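Glycoside Hydrolase (Bacteroides plebeius, PDB 5T3B) is a family 50 glycoside hydrolase from a gut bacterium that probably cleaves glycosidic bonds in galactan-type polysaccharides, as relatives in its family do. Local coordinates at residues Asn84-Tyr89 and Ser184-Gln189; Ser157-His162 and Asp467-Val472; Thr383-Thr388 and Ala429-Gly434; Gln413-Ala418 and Thr459-Tyr464. All blocks are in the same frame, centred on the assembly; numbering follows the deposited sequence. Where two conformers were deposited one is given.

Contact 1 of 4, residues Asn84-Tyr89 and Ser184-Gln189; sequences NKYGSY and SSPLTQ
A chi1 of 71° puts CG of K85 between its backbone N and carbonyl carbon, and from there the extended side chain passes P186 at about a right angle, with K85 CG 4.1 Å from P186 CD. K85 CD comes to 3.4 Å from S184 O. The ammonium group reaches the same carbonyl through a water, which accepts from K85 NZ at 2.9 Å and donates to S184 O. Y86 is turned the other way, its CG beside the backbone N (chi1 -60°), which brings Y86 CD1 to 3.9 Å from P186 CG. The proline approaches the ring obliquely, whereas the T188 methyl CG2 lies at the ring edge, 4.1 Å from Y86 CD1, and K85 CG covers part of one ring face.

The backbone here is a type I turn from N84 to G87, closed by G87 N on N84 O. An Asx turn reinforces it: N84 OD1 takes the N-H of Y86 and that of S88 from opposite faces, each well out of the amide plane. The turn follows helix 76-82 and packs at the start of strand 188-190, which runs parallel to strand 163-165, an arrangement consistent with the (β/α)8 barrel of this family. A water donates to Y86 O at 2.7 Å and also bonds T188 OG1, whose principal partner is S163 OG. N84 ND2 and S88 OG are tied to D115.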
loop_
_atom_site.group_PDB
_atom_site.type_symbol
_atom_site.label_atom_id
_atom_site.label_comp_id
_atom_site.label_asym_id
_atom_site.label_seq_id
_atom_site.Cartn_x
_atom_site.Cartn_y
_atom_site.Cartn_z
ATOM N N ASN A 84 -18.392 1.563 12.721
ATOM C CA ASN A 84 -18.414 2.898 13.229
ATOM C C ASN A 84 -17.972 3.955 12.213
ATOM O O ASN A 84 -17.811 3.652 11.016
ATOM C CB ASN A 84 -17.650 3.023 14.533
ATOM C CG ASN A 84 -16.142 2.886 14.352
ATOM O OD1 ASN A 84 -15.629 2.936 13.229
ATOM N ND2 ASN A 84 -15.417 2.811 15.467
ATOM N N LYS A 85 -17.817 5.210 12.644
ATOM C CA LYS A 85 -17.543 6.290 11.709
ATOM C C LYS A 85 -16.203 6.145 10.927
ATOM O O LYS A 85 -16.029 6.773 9.901
ATOM C CB LYS A 85 -17.595 7.611 12.429
ATOM C CG LYS A 85 -16.455 7.848 13.361
ATOM C CD LYS A 85 -16.669 9.175 14.046
ATOM C CE LYS A 85 -15.554 9.437 14.951
ATOM N NZ LYS A 85 -15.723 10.723 15.705
ATOM N N TYR A 86 -15.308 5.331 11.510
ATOM C CA TYR A 86 -14.023 5.055 10.888
ATOM C C TYR A 86 -14.067 3.873 9.907
ATOM O O TYR A 86 -13.099 3.624 9.204
ATOM C CB TYR A 86 -12.943 4.782 11.944
ATOM C CG TYR A 86 -12.701 5.945 12.909
ATOM C CD1 TYR A 86 -12.007 7.033 12.519
ATOM C CD2 TYR A 86 -13.192 5.898 14.210
ATOM C CE1 TYR A 86 -11.744 8.057 13.444
ATOM C CE2 TYR A 86 -12.979 6.933 15.101
ATOM C CZ TYR A 86 -12.281 7.982 14.723
ATOM O OH TYR A 86 -12.030 9.057 15.607
ATOM N N GLY A 87 -15.180 3.128 9.884
ATOM C CA GLY A 87 -15.241 1.897 9.168
ATOM C C GLY A 87 -14.760 0.671 9.917
ATOM O O GLY A 87 -14.571 -0.397 9.319
ATOM N N SER A 88 -14.607 0.827 11.231
ATOM C CA SER A 88 -14.159 -0.267 12.083
ATOM C C SER A 88 -15.331 -1.108 12.517
ATOM O O SER A 88 -16.432 -0.550 12.720
ATOM C CB SER A 88 -13.520 0.310 13.339
ATOM O OG SER A 88 -12.526 1.281 12.996
ATOM N N TYR A 89 -15.132 -2.405 12.659
ATOM C CA TYR A 89 -16.212 -3.255 13.097
ATOM C C TYR A 89 -16.632 -2.868 14.513
ATOM O O TYR A 89 -15.802 -2.788 15.372
ATOM C CB TYR A 89 -15.828 -4.706 13.006
ATOM C CG TYR A 89 -17.001 -5.654 13.142
ATOM C CD1 TYR A 89 -17.996 -5.638 12.204
ATOM C CD2 TYR A 89 -17.156 -6.488 14.247
ATOM C CE1 TYR A 89 -19.078 -6.474 12.266
ATOM C CE2 TYR A 89 -18.273 -7.315 14.326
ATOM C CZ TYR A 89 -19.240 -7.284 13.352
ATOM O OH TYR A 89 -20.333 -8.108 13.393
ATOM N N SER A 184 -18.384 15.071 11.026
ATOM C CA SER A 184 -18.571 14.030 11.995
ATOM C C SER A 184 -18.200 12.655 11.463
ATOM O O SER A 184 -17.972 11.752 12.268
ATOM C CB SER A 184 -20.002 14.118 12.582
ATOM O OG SER A 184 -20.908 14.032 11.520
ATOM N N SER A 185 -18.105 12.494 10.131
ATOM C CA SER A 185 -17.702 11.255 9.545
ATOM C C SER A 185 -16.418 11.469 8.665
ATOM O O SER A 185 -16.459 11.980 7.547
ATOM C CB SER A 185 -18.798 10.673 8.700
ATOM O OG SER A 185 -19.961 10.548 9.487
ATOM N N PRO A 186 -15.273 11.005 9.188
ATOM C CA PRO A 186 -14.026 11.321 8.511
ATOM C C PRO A 186 -13.783 10.429 7.302
ATOM O O PRO A 186 -14.288 9.322 7.182
ATOM C CB PRO A 186 -12.931 11.004 9.553
ATOM C CG PRO A 186 -13.557 9.960 10.376
ATOM C CD PRO A 186 -15.036 10.275 10.430
ATOM N N LEU A 187 -12.931 10.938 6.430
ATOM C CA LEU A 187 -12.304 10.151 5.392
ATOM C C LEU A 187 -10.816 10.114 5.803
ATOM O O LEU A 187 -10.099 11.100 5.638
ATOM C CB LEU A 187 -12.504 10.852 4.052
ATOM C CG LEU A 187 -11.935 10.131 2.850
ATOM C CD1 LEU A 187 -12.398 8.719 2.778
ATOM C CD2 LEU A 187 -12.264 10.884 1.580
ATOM N N THR A 188 -10.427 9.013 6.448
ATOM C CA THR A 188 -9.118 9.032 7.069
ATOM C C THR A 188 -8.025 9.072 5.986
ATOM O O THR A 188 -8.194 8.510 4.913
ATOM C CB THR A 188 -8.935 7.888 8.046
ATOM O OG1 THR A 188 -9.259 6.646 7.474
ATOM C CG2 THR A 188 -9.827 8.073 9.230
ATOM N N GLN A 189 -6.934 9.753 6.308
ATOM C CA GLN A 189 -5.906 9.996 5.277
ATOM C C GLN A 189 -4.555 9.478 5.684
ATOM O O GLN A 189 -4.177 9.512 6.867
ATOM C CB GLN A 189 -5.877 11.439 4.811
ATOM C CG GLN A 189 -5.466 12.388 5.834
ATOM C CD GLN A 189 -5.429 13.894 5.414
ATOM O OE1 GLN A 189 -5.345 14.308 4.184
ATOM N NE2 GLN A 189 -5.462 14.686 6.360
HETATM O O HOH W 1 -15.644 6.382 6.641
HETATM O O HOH W 2 -16.726 13.172 14.477
HETATM O O HOH W 3 -10.653 4.825 9.049
#

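Contact 2 of 4, residues Ser157-His162 and Asp467-Val472; sequences SEIGFH and DINWNV
One face of the F161 ring carries the N469 amide nitrogen, which stands 3.3 Å above the ring plane over its centre, with the amide turned 80° to the ring. The W470 indole instead uses its edge: E158 O lies within 2° of the ring plane, and W470 NE1 donates to it at 2.9 Å with an N-H...O angle of 154°. The N469 amide and the W470 indole both bond the turn that ends helix 145-158, a Schellman motif with G160 at positive phi and G160 N bonded back to S157 O.

The carbonyls of E158 and I159, at the turn that closes the helix, are thus bonded by the side chains of W470 and N469. N469 ND2 donates to I159 O at 3.0 Å, the acceptor lying close to the amide plane, so the bond fixes the rotation of the amide while the ring of F161 supports it from one side. The other end of the amide is held too, since N469 OD1 accepts from the hydroxyl of Y419 on helix 412-427. Y79 stacks on the W470 indole, and R124 bonds the backbone carbonyl of N469, which joins this region to strand 120-126, consistent with a wall strand of the family's (β/α)8 barrel. The two backbones approach most closely, by CA atoms, at G160: its CA is 4.9 Å from N469 CA, and N469 CB rests 3.6 Å from G160 O.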
loop_
_atom_site.group_PDB
_atom_site.type_symbol
_atom_site.label_atom_id
_atom_site.label_comp_id
_atom_site.label_asym_id
_atom_site.label_seq_id
_atom_site.Cartn_x
_atom_site.Cartn_y
_atom_site.Cartn_z
ATOM N N SER A 157 -17.766 5.158 1.628
ATOM C CA SER A 157 -18.265 4.347 2.707
ATOM C C SER A 157 -19.306 3.325 2.318
ATOM O O SER A 157 -19.357 2.225 2.866
ATOM C CB SER A 157 -18.793 5.229 3.867
ATOM O OG SER A 157 -19.989 5.846 3.507
ATOM N N GLU A 158 -20.125 3.692 1.376
ATOM C CA GLU A 158 -21.169 2.768 0.898
ATOM C C GLU A 158 -20.604 1.536 0.219
ATOM O O GLU A 158 -21.299 0.507 0.151
ATOM C CB GLU A 158 -22.129 3.504 -0.069
ATOM C CG GLU A 158 -22.985 4.519 0.656
ATOM C CD GLU A 158 -23.666 5.515 -0.315
ATOM O OE1 GLU A 158 -23.283 5.574 -1.547
ATOM O OE2 GLU A 158 -24.552 6.245 0.143
ATOM N N ILE A 159 -19.374 1.647 -0.312
ATOM C CA ILE A 159 -18.667 0.573 -1.000
ATOM C C ILE A 159 -17.660 -0.074 0.002
ATOM O O ILE A 159 -16.954 -1.001 -0.344
ATOM C CB ILE A 159 -17.885 1.156 -2.270
ATOM C CG1 ILE A 159 -18.885 1.773 -3.288
ATOM C CG2 ILE A 159 -16.995 0.089 -3.022
ATOM C CD1 ILE A 159 -18.127 2.745 -4.216
ATOM N N GLY A 160 -17.639 0.378 1.251
ATOM C CA GLY A 160 -16.736 -0.160 2.278
ATOM C C GLY A 160 -15.298 0.292 2.182
ATOM O O GLY A 160 -14.425 -0.385 2.742
ATOM N N PHE A 161 -15.065 1.461 1.575
ATOM C CA PHE A 161 -13.765 2.129 1.635
ATOM C C PHE A 161 -13.879 3.291 2.613
ATOM O O PHE A 161 -14.820 4.069 2.539
ATOM C CB PHE A 161 -13.352 2.670 0.256
ATOM C CG PHE A 161 -12.963 1.634 -0.754
ATOM C CD1 PHE A 161 -11.721 0.982 -0.693
ATOM C CD2 PHE A 161 -13.803 1.288 -1.790
ATOM C CE1 PHE A 161 -11.362 0.068 -1.659
ATOM C CE2 PHE A 161 -13.431 0.413 -2.766
ATOM C CZ PHE A 161 -12.204 -0.225 -2.697
ATOM N N HIS A 162 -12.809 3.477 3.397
ATOM C CA HIS A 162 -12.825 4.484 4.482
ATOM C C HIS A 162 -11.642 5.378 4.575
ATOM O O HIS A 162 -11.626 6.302 5.366
ATOM C CB HIS A 162 -13.097 3.804 5.819
ATOM C CG HIS A 162 -14.411 3.064 5.863
ATOM N ND1 HIS A 162 -15.595 3.691 6.182
ATOM C CD2 HIS A 162 -14.750 1.790 5.532
ATOM C CE1 HIS A 162 -16.569 2.809 6.103
ATOM N NE2 HIS A 162 -16.099 1.663 5.667
ATOM N N ASP A 467 -19.022 -6.263 -2.094
ATOM C CA ASP A 467 -19.312 -7.555 -1.526
ATOM C C ASP A 467 -18.153 -8.044 -0.630
ATOM O O ASP A 467 -18.368 -8.611 0.441
ATOM C CB ASP A 467 -19.623 -8.579 -2.622
ATOM C CG ASP A 467 -20.956 -8.304 -3.299
ATOM O OD1 ASP A 467 -21.882 -7.689 -2.680
ATOM O OD2 ASP A 467 -21.043 -8.786 -4.450
ATOM N N ILE A 468 -16.908 -7.785 -1.073
ATOM C CA ILE A 468 -15.755 -8.059 -0.206
ATOM C C ILE A 468 -15.675 -7.096 0.985
ATOM O O ILE A 468 -15.573 -7.490 2.146
ATOM C CB ILE A 468 -14.428 -8.035 -0.998
ATOM C CG1 ILE A 468 -14.383 -9.149 -2.027
ATOM C CG2 ILE A 468 -13.203 -7.970 -0.072
ATOM C CD1 ILE A 468 -14.042 -10.485 -1.417
ATOM N N ASN A 469 -15.681 -5.819 0.653
ATOM C CA ASN A 469 -15.335 -4.798 1.637
ATOM C C ASN A 469 -16.306 -4.779 2.794
ATOM O O ASN A 469 -15.926 -4.561 3.944
ATOM C CB ASN A 469 -15.302 -3.423 1.005
ATOM C CG ASN A 469 -14.157 -3.258 0.054
ATOM O OD1 ASN A 469 -13.243 -4.046 -0.053
ATOM N ND2 ASN A 469 -14.208 -2.119 -0.651
ATOM N N TRP A 470 -17.586 -5.029 2.492
ATOM C CA TRP A 470 -18.589 -5.072 3.569
ATOM C C TRP A 470 -18.386 -6.260 4.518
ATOM O O TRP A 470 -18.874 -6.257 5.632
ATOM C CB TRP A 470 -19.974 -5.262 2.982
ATOM C CG TRP A 470 -20.524 -4.144 2.171
ATOM C CD1 TRP A 470 -20.121 -2.837 2.126
ATOM C CD2 TRP A 470 -21.643 -4.242 1.275
ATOM N NE1 TRP A 470 -20.936 -2.129 1.293
ATOM C CE2 TRP A 470 -21.870 -2.962 0.737
ATOM C CE3 TRP A 470 -22.457 -5.317 0.860
ATOM C CZ2 TRP A 470 -22.898 -2.727 -0.212
ATOM C CZ3 TRP A 470 -23.435 -5.081 -0.081
ATOM C CH2 TRP A 470 -23.648 -3.828 -0.606
ATOM N N ASN A 471 -17.731 -7.294 4.016
ATOM C CA ASN A 471 -17.654 -8.608 4.654
ATOM C C ASN A 471 -16.266 -8.966 5.210
ATOM O O ASN A 471 -16.083 -10.085 5.689
ATOM C CB ASN A 471 -18.168 -9.701 3.686
ATOM C CG ASN A 471 -19.636 -9.589 3.513
ATOM O OD1 ASN A 471 -20.179 -9.055 2.501
ATOM N ND2 ASN A 471 -20.316 -9.927 4.539
ATOM N N VAL A 472 -15.300 -8.039 5.159
ATOM C CA VAL A 472 -13.973 -8.404 5.570
ATOM C C VAL A 472 -13.906 -9.003 6.978
ATOM O O VAL A 472 -13.120 -9.925 7.240
ATOM C CB VAL A 472 -12.922 -7.285 5.408
ATOM C CG1 VAL A 472 -12.701 -6.961 3.950
ATOM C CG2 VAL A 472 -13.311 -6.029 6.206
#

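Contact 3 of 4, residues Thr383-Thr388 and Ala429-Gly434; sequences TPFMVT and AKNCVG
F385 leaves its strand on the same side of the sheet as C432, and a chi1 of 73° carries its ring from CB across towards N431 and C432. F385 CD1 meets the backbone, lying 3.4 Å from N431 O. F385 CE1 is 3.4 Å from N431 ND2, and the asparagine amide stands at the ring edge with its plane steeply inclined to the ring. F385 CZ is the next contact, 3.6 Å from C432 CB, which sits over one ring face in a CH-pi contact 26° off the normal. F385 CE2 lies 3.9 Å from C432 SG, an oblique sulfur-aromatic approach. W376 adds an edge-to-face ring pair, while M373 O takes a hydrogen bond from N431 ND2.

Beneath the ring the backbones are laced together. F385 N donates to N431 O at 2.8 Å and V433 N to F385 O at 2.9 Å, which with the F385-C432 bridge is the parallel pattern. The third bond, V387 N to G434 O at 3.0 Å, is shifted by one residue, a bulge-like irregularity at V433-G434. P384 CB also touches V433 CG1. With parallel strand 358-361 alongside, the pairing is consistent with the inner wall of a (β/α)8 barrel.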
loop_
_atom_site.group_PDB
_atom_site.type_symbol
_atom_site.label_atom_id
_atom_site.label_comp_id
_atom_site.label_asym_id
_atom_site.label_seq_id
_atom_site.Cartn_x
_atom_site.Cartn_y
_atom_site.Cartn_z
ATOM N N THR A 383 5.622 -7.715 12.708
ATOM C CA THR A 383 5.082 -6.412 12.286
ATOM C C THR A 383 4.277 -6.648 11.030
ATOM O O THR A 383 4.732 -7.340 10.151
ATOM C CB THR A 383 6.237 -5.444 12.013
ATOM O OG1 THR A 383 6.946 -5.256 13.240
ATOM C CG2 THR A 383 5.732 -4.123 11.459
ATOM N N PRO A 384 3.066 -6.101 10.966
ATOM C CA PRO A 384 2.195 -6.369 9.789
ATOM C C PRO A 384 2.599 -5.558 8.582
ATOM O O PRO A 384 3.388 -4.593 8.656
ATOM C CB PRO A 384 0.817 -6.004 10.270
ATOM C CG PRO A 384 1.125 -4.831 11.236
ATOM C CD PRO A 384 2.356 -5.300 11.964
ATOM N N PHE A 385 2.003 -5.968 7.464
ATOM C CA PHE A 385 2.115 -5.225 6.217
ATOM C C PHE A 385 0.715 -4.807 5.746
ATOM O O PHE A 385 -0.311 -5.326 6.204
ATOM C CB PHE A 385 2.847 -6.031 5.122
ATOM C CG PHE A 385 2.071 -7.147 4.523
ATOM C CD1 PHE A 385 2.011 -8.376 5.105
ATOM C CD2 PHE A 385 1.424 -6.960 3.319
ATOM C CE1 PHE A 385 1.335 -9.425 4.553
ATOM C CE2 PHE A 385 0.730 -8.019 2.705
ATOM C CZ PHE A 385 0.671 -9.264 3.331
ATOM N N MET A 386 0.731 -3.859 4.805
ATOM C CA MET A 386 -0.472 -3.453 4.091
ATOM C C MET A 386 -0.115 -3.399 2.608
ATOM O O MET A 386 1.018 -3.036 2.279
ATOM C CB MET A 386 -1.016 -2.113 4.547
ATOM C CG MET A 386 -0.110 -0.954 4.364
ATOM S SD MET A 386 -0.684 0.601 5.077
ATOM C CE MET A 386 -2.108 0.856 4.110
ATOM N N VAL A 387 -1.068 -3.681 1.755
ATOM C CA VAL A 387 -0.883 -3.560 0.304
ATOM C C VAL A 387 -1.319 -2.174 -0.069
ATOM O O VAL A 387 -2.504 -1.830 0.001
ATOM C CB VAL A 387 -1.600 -4.658 -0.437
ATOM C CG1 VAL A 387 -1.536 -4.364 -1.954
ATOM C CG2 VAL A 387 -1.003 -6.002 -0.096
ATOM N N THR A 388 -0.385 -1.366 -0.496
ATOM C CA THR A 388 -0.658 0.035 -0.792
ATOM C C THR A 388 -1.065 0.291 -2.227
ATOM O O THR A 388 -1.556 1.395 -2.521
ATOM C CB THR A 388 0.525 0.922 -0.382
ATOM O OG1 THR A 388 1.769 0.243 -0.617
ATOM C CG2 THR A 388 0.451 1.269 1.089
ATOM N N ALA A 429 -3.946 -13.749 4.965
ATOM C CA ALA A 429 -2.688 -13.399 5.596
ATOM C C ALA A 429 -2.965 -12.671 6.906
ATOM O O ALA A 429 -3.375 -11.490 6.903
ATOM C CB ALA A 429 -1.818 -12.531 4.680
ATOM N N LYS A 430 -2.691 -13.317 8.030
ATOM C CA LYS A 430 -2.971 -12.746 9.340
ATOM C C LYS A 430 -2.090 -11.556 9.677
ATOM O O LYS A 430 -2.418 -10.768 10.573
ATOM C CB LYS A 430 -2.806 -13.805 10.403
ATOM C CG LYS A 430 -3.816 -14.927 10.346
ATOM C CD LYS A 430 -3.759 -15.793 11.609
ATOM C CE LYS A 430 -4.157 -17.237 11.373
ATOM N NZ LYS A 430 -3.925 -17.896 12.662
ATOM N N ASN A 431 -0.987 -11.422 8.932
ATOM C CA ASN A 431 -0.110 -10.288 9.046
ATOM C C ASN A 431 -0.407 -9.137 8.086
ATOM O O ASN A 431 0.337 -8.146 8.093
ATOM C CB ASN A 431 1.384 -10.685 8.896
ATOM C CG ASN A 431 1.676 -11.413 7.617
ATOM O OD1 ASN A 431 0.911 -12.280 7.162
ATOM N ND2 ASN A 431 2.866 -11.160 7.091
ATOM N N CYS A 432 -1.502 -9.236 7.322
ATOM C CA CYS A 432 -1.909 -8.114 6.464
ATOM C C CYS A 432 -3.049 -7.364 7.134
ATOM O O CYS A 432 -4.051 -8.012 7.472
ATOM C CB CYS A 432 -2.359 -8.654 5.109
ATOM S SG CYS A 432 -2.941 -7.355 3.988
ATOM N N VAL A 433 -2.881 -6.063 7.331
ATOM C CA VAL A 433 -3.895 -5.269 7.984
ATOM C C VAL A 433 -4.832 -4.526 6.999
ATOM O O VAL A 433 -5.725 -3.841 7.458
ATOM C CB VAL A 433 -3.279 -4.236 8.948
ATOM C CG1 VAL A 433 -2.692 -4.943 10.144
ATOM C CG2 VAL A 433 -2.276 -3.318 8.301
ATOM N N GLY A 434 -4.660 -4.774 5.678
ATOM C CA GLY A 434 -5.554 -4.330 4.675
ATOM C C GLY A 434 -4.822 -3.804 3.454
ATOM O O GLY A 434 -3.659 -4.145 3.173
HETATM O O HOH W 4 4.691 -9.092 8.036
#

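Contact 4 of 4, residues Gln413-Ala418 and Thr459-Tyr464; sequences QNRGFA and TSLTKY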
loop_
_atom_site.group_PDB
_atom_site.type_symbol
_atom_site.label_atom_id
_atom_site.label_comp_id
_atom_site.label_asym_id
_atom_site.label_seq_id
_atom_site.Cartn_x
_atom_site.Cartn_y
_atom_site.Cartn_z
ATOM N N GLN A 413 -16.626 -6.283 -14.997
ATOM C CA GLN A 413 -16.986 -7.426 -14.160
ATOM C C GLN A 413 -15.720 -8.223 -13.804
ATOM O O GLN A 413 -15.573 -8.626 -12.661
ATOM C CB GLN A 413 -18.017 -8.333 -14.826
ATOM C CG GLN A 413 -18.292 -9.586 -14.057
ATOM C CD GLN A 413 -19.386 -10.409 -14.679
ATOM O OE1 GLN A 413 -19.321 -10.766 -15.852
ATOM N NE2 GLN A 413 -20.364 -10.712 -13.883
ATOM N N ASN A 414 -14.837 -8.435 -14.758
ATOM C CA ASN A 414 -13.631 -9.200 -14.488
ATOM C C ASN A 414 -12.659 -8.405 -13.621
ATOM O O ASN A 414 -11.873 -9.041 -12.883
ATOM C CB ASN A 414 -13.025 -9.742 -15.779
ATOM C CG ASN A 414 -13.789 -10.973 -16.276
ATOM O OD1 ASN A 414 -13.532 -12.082 -15.818
ATOM N ND2 ASN A 414 -14.695 -10.782 -17.144
ATOM N N ARG A 415 -12.654 -7.071 -13.689
ATOM C CA ARG A 415 -11.917 -6.307 -12.721
ATOM C C ARG A 415 -12.443 -6.618 -11.326
ATOM O O ARG A 415 -11.670 -6.673 -10.341
ATOM C CB ARG A 415 -11.950 -4.794 -12.993
ATOM C CG ARG A 415 -11.347 -4.333 -14.298
ATOM C CD ARG A 415 -11.544 -2.847 -14.471
ATOM N NE ARG A 415 -10.596 -2.088 -13.680
ATOM C CZ ARG A 415 -10.792 -0.816 -13.300
ATOM N NH1 ARG A 415 -11.944 -0.167 -13.434
ATOM N NH2 ARG A 415 -9.785 -0.188 -12.734
ATOM N N GLY A 416 -13.740 -6.722 -11.221
ATOM C CA GLY A 416 -14.373 -7.080 -9.942
ATOM C C GLY A 416 -13.957 -8.454 -9.468
ATOM O O GLY A 416 -13.643 -8.656 -8.282
ATOM N N PHE A 417 -13.969 -9.437 -10.386
ATOM C CA PHE A 417 -13.497 -10.768 -10.045
ATOM C C PHE A 417 -12.038 -10.764 -9.592
ATOM O O PHE A 417 -11.670 -11.435 -8.596
ATOM C CB PHE A 417 -13.657 -11.737 -11.196
ATOM C CG PHE A 417 -15.091 -12.016 -11.665
ATOM C CD1 PHE A 417 -16.202 -11.810 -10.886
ATOM C CD2 PHE A 417 -15.284 -12.524 -12.935
ATOM C CE1 PHE A 417 -17.484 -12.109 -11.317
ATOM C CE2 PHE A 417 -16.559 -12.857 -13.390
ATOM C CZ PHE A 417 -17.656 -12.630 -12.590
ATOM N N ALA A 418 -11.186 -10.005 -10.294
ATOM C CA ALA A 418 -9.782 -9.905 -9.907
ATOM C C ALA A 418 -9.644 -9.248 -8.530
ATOM O O ALA A 418 -8.769 -9.628 -7.759
ATOM C CB ALA A 418 -9.020 -9.131 -10.926
ATOM N N THR A 459 -19.615 0.861 -11.987
ATOM C CA THR A 459 -20.528 0.211 -11.060
ATOM C C THR A 459 -20.373 -1.304 -10.998
ATOM O O THR A 459 -20.627 -1.903 -9.951
ATOM C CB THR A 459 -21.952 0.662 -11.325
ATOM O OG1 THR A 459 -22.306 0.249 -12.565
ATOM C CG2 THR A 459 -22.104 2.036 -11.349
ATOM N N SER A 460 -20.000 -1.931 -12.108
ATOM C CA SER A 460 -19.752 -3.350 -12.095
ATOM C C SER A 460 -18.586 -3.737 -11.212
ATOM O O SER A 460 -18.643 -4.773 -10.538
ATOM C CB SER A 460 -19.567 -3.870 -13.533
ATOM O OG SER A 460 -20.759 -3.887 -14.310
ATOM N N LEU A 461 -17.538 -2.922 -11.204
ATOM C CA LEU A 461 -16.431 -3.102 -10.319
ATOM C C LEU A 461 -16.848 -2.826 -8.857
ATOM O O LEU A 461 -16.509 -3.620 -7.944
ATOM C CB LEU A 461 -15.290 -2.226 -10.766
ATOM C CG LEU A 461 -14.091 -2.154 -9.802
ATOM C CD1 LEU A 461 -13.470 -3.537 -9.551
ATOM C CD2 LEU A 461 -13.007 -1.207 -10.338
ATOM N N THR A 462 -17.511 -1.708 -8.611
ATOM C CA THR A 462 -17.816 -1.343 -7.237
ATOM C C THR A 462 -18.781 -2.347 -6.586
ATOM O O THR A 462 -18.730 -2.530 -5.354
ATOM C CB THR A 462 -18.304 0.072 -7.109
ATOM O OG1 THR A 462 -19.534 0.232 -7.777
ATOM C CG2 THR A 462 -17.313 1.050 -7.555
ATOM N N LYS A 463 -19.621 -3.009 -7.357
ATOM C CA LYS A 463 -20.479 -4.053 -6.808
ATOM C C LYS A 463 -19.641 -5.147 -6.202
ATOM O O LYS A 463 -19.867 -5.568 -5.045
ATOM C CB LYS A 463 -21.373 -4.595 -7.915
ATOM C CG LYS A 463 -22.340 -5.760 -7.509
ATOM C CD LYS A 463 -21.643 -7.119 -7.603
ATOM C CE LYS A 463 -22.565 -8.317 -7.481
ATOM N NZ LYS A 463 -23.207 -8.340 -6.166
ATOM N N TYR A 464 -18.675 -5.652 -6.980
ATOM C CA TYR A 464 -17.838 -6.749 -6.464
ATOM C C TYR A 464 -16.917 -6.286 -5.316
ATOM O O TYR A 464 -16.630 -7.073 -4.394
ATOM C CB TYR A 464 -17.018 -7.405 -7.586
ATOM C CG TYR A 464 -17.937 -8.140 -8.552
ATOM C CD1 TYR A 464 -18.571 -9.304 -8.199
ATOM C CD2 TYR A 464 -18.279 -7.604 -9.772
ATOM C CE1 TYR A 464 -19.447 -9.927 -9.028
ATOM C CE2 TYR A 464 -19.191 -8.173 -10.594
ATOM C CZ TYR A 464 -19.762 -9.364 -10.231
ATOM O OH TYR A 464 -20.650 -10.006 -11.098
#
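Y464 reaches helix 412-427 through its hydroxyl, one ring face and its CB, meeting Q413, F417 and G416. Its hydroxyl accepts from Q413 NE2, with Y464 OH 2.9 Å from that nitrogen, an N-H...O angle of 168° and the oxygen in the amide plane. Its ring takes the edge of F417 on one face, a T-shaped pair with centroids 5.1 Å apart and planes at 68°; the aliphatic CD of K463 lies over the centre of the opposite face. At the root of the side chain, Y464 CB rests 3.6 Å from G416 CA.

G416 carries no side chain, and its CA comes within 4.5 Å of L461 CA. Consistent with this close approach, the short segments of helices 412-427 and 459-469 lie 7.5 Å apart at the axes, 24° from parallel. The two helices precede and follow strand 432-437, in keeping with neighbouring helices of the outer layer of a (β/α)8 barrel.

L461 fills the other flank of the glycine. With its CG anti to the backbone N, the leucine reaches the other helix with both methyls: L461 CD1 is 3.6 Å from G416 N, and L461 CD2 lies 3.4 Å from R415 NH1, over one face of the guanidinium. That guanidinium is fixed from further out, where NE is bonded to T392 O and NH1 to G449 O, and Y458 adds a cation-pi contact. F417 is likewise backed by I43 and V45 of strand 39-48, and Q420 NE2 bonds the carbonyl oxygen of Y464.

How the contacts relate
Contacts 1 and 2 are joined directly, their centres about 12 Å apart: H162 O takes a probable hydrogen bond from T188 N at 3.2 Å, and the H162 ring packs against G87. Contacts 2 and 4 share helix 459-469, one using its end and the other its first turns; I159 CD1 meets T462 CG2 at 3.8 Å between them. Contact 3 stands apart, with nearest atoms about 8 Å from contact 2 and 11 Å from contact 4, yet its strand 432-437 lies between the two helices of contact 4 in sequence and pairs with strand 120-126. Strand pairing thus links contact 3 to contact 1 through strands 120-126 and 163-165.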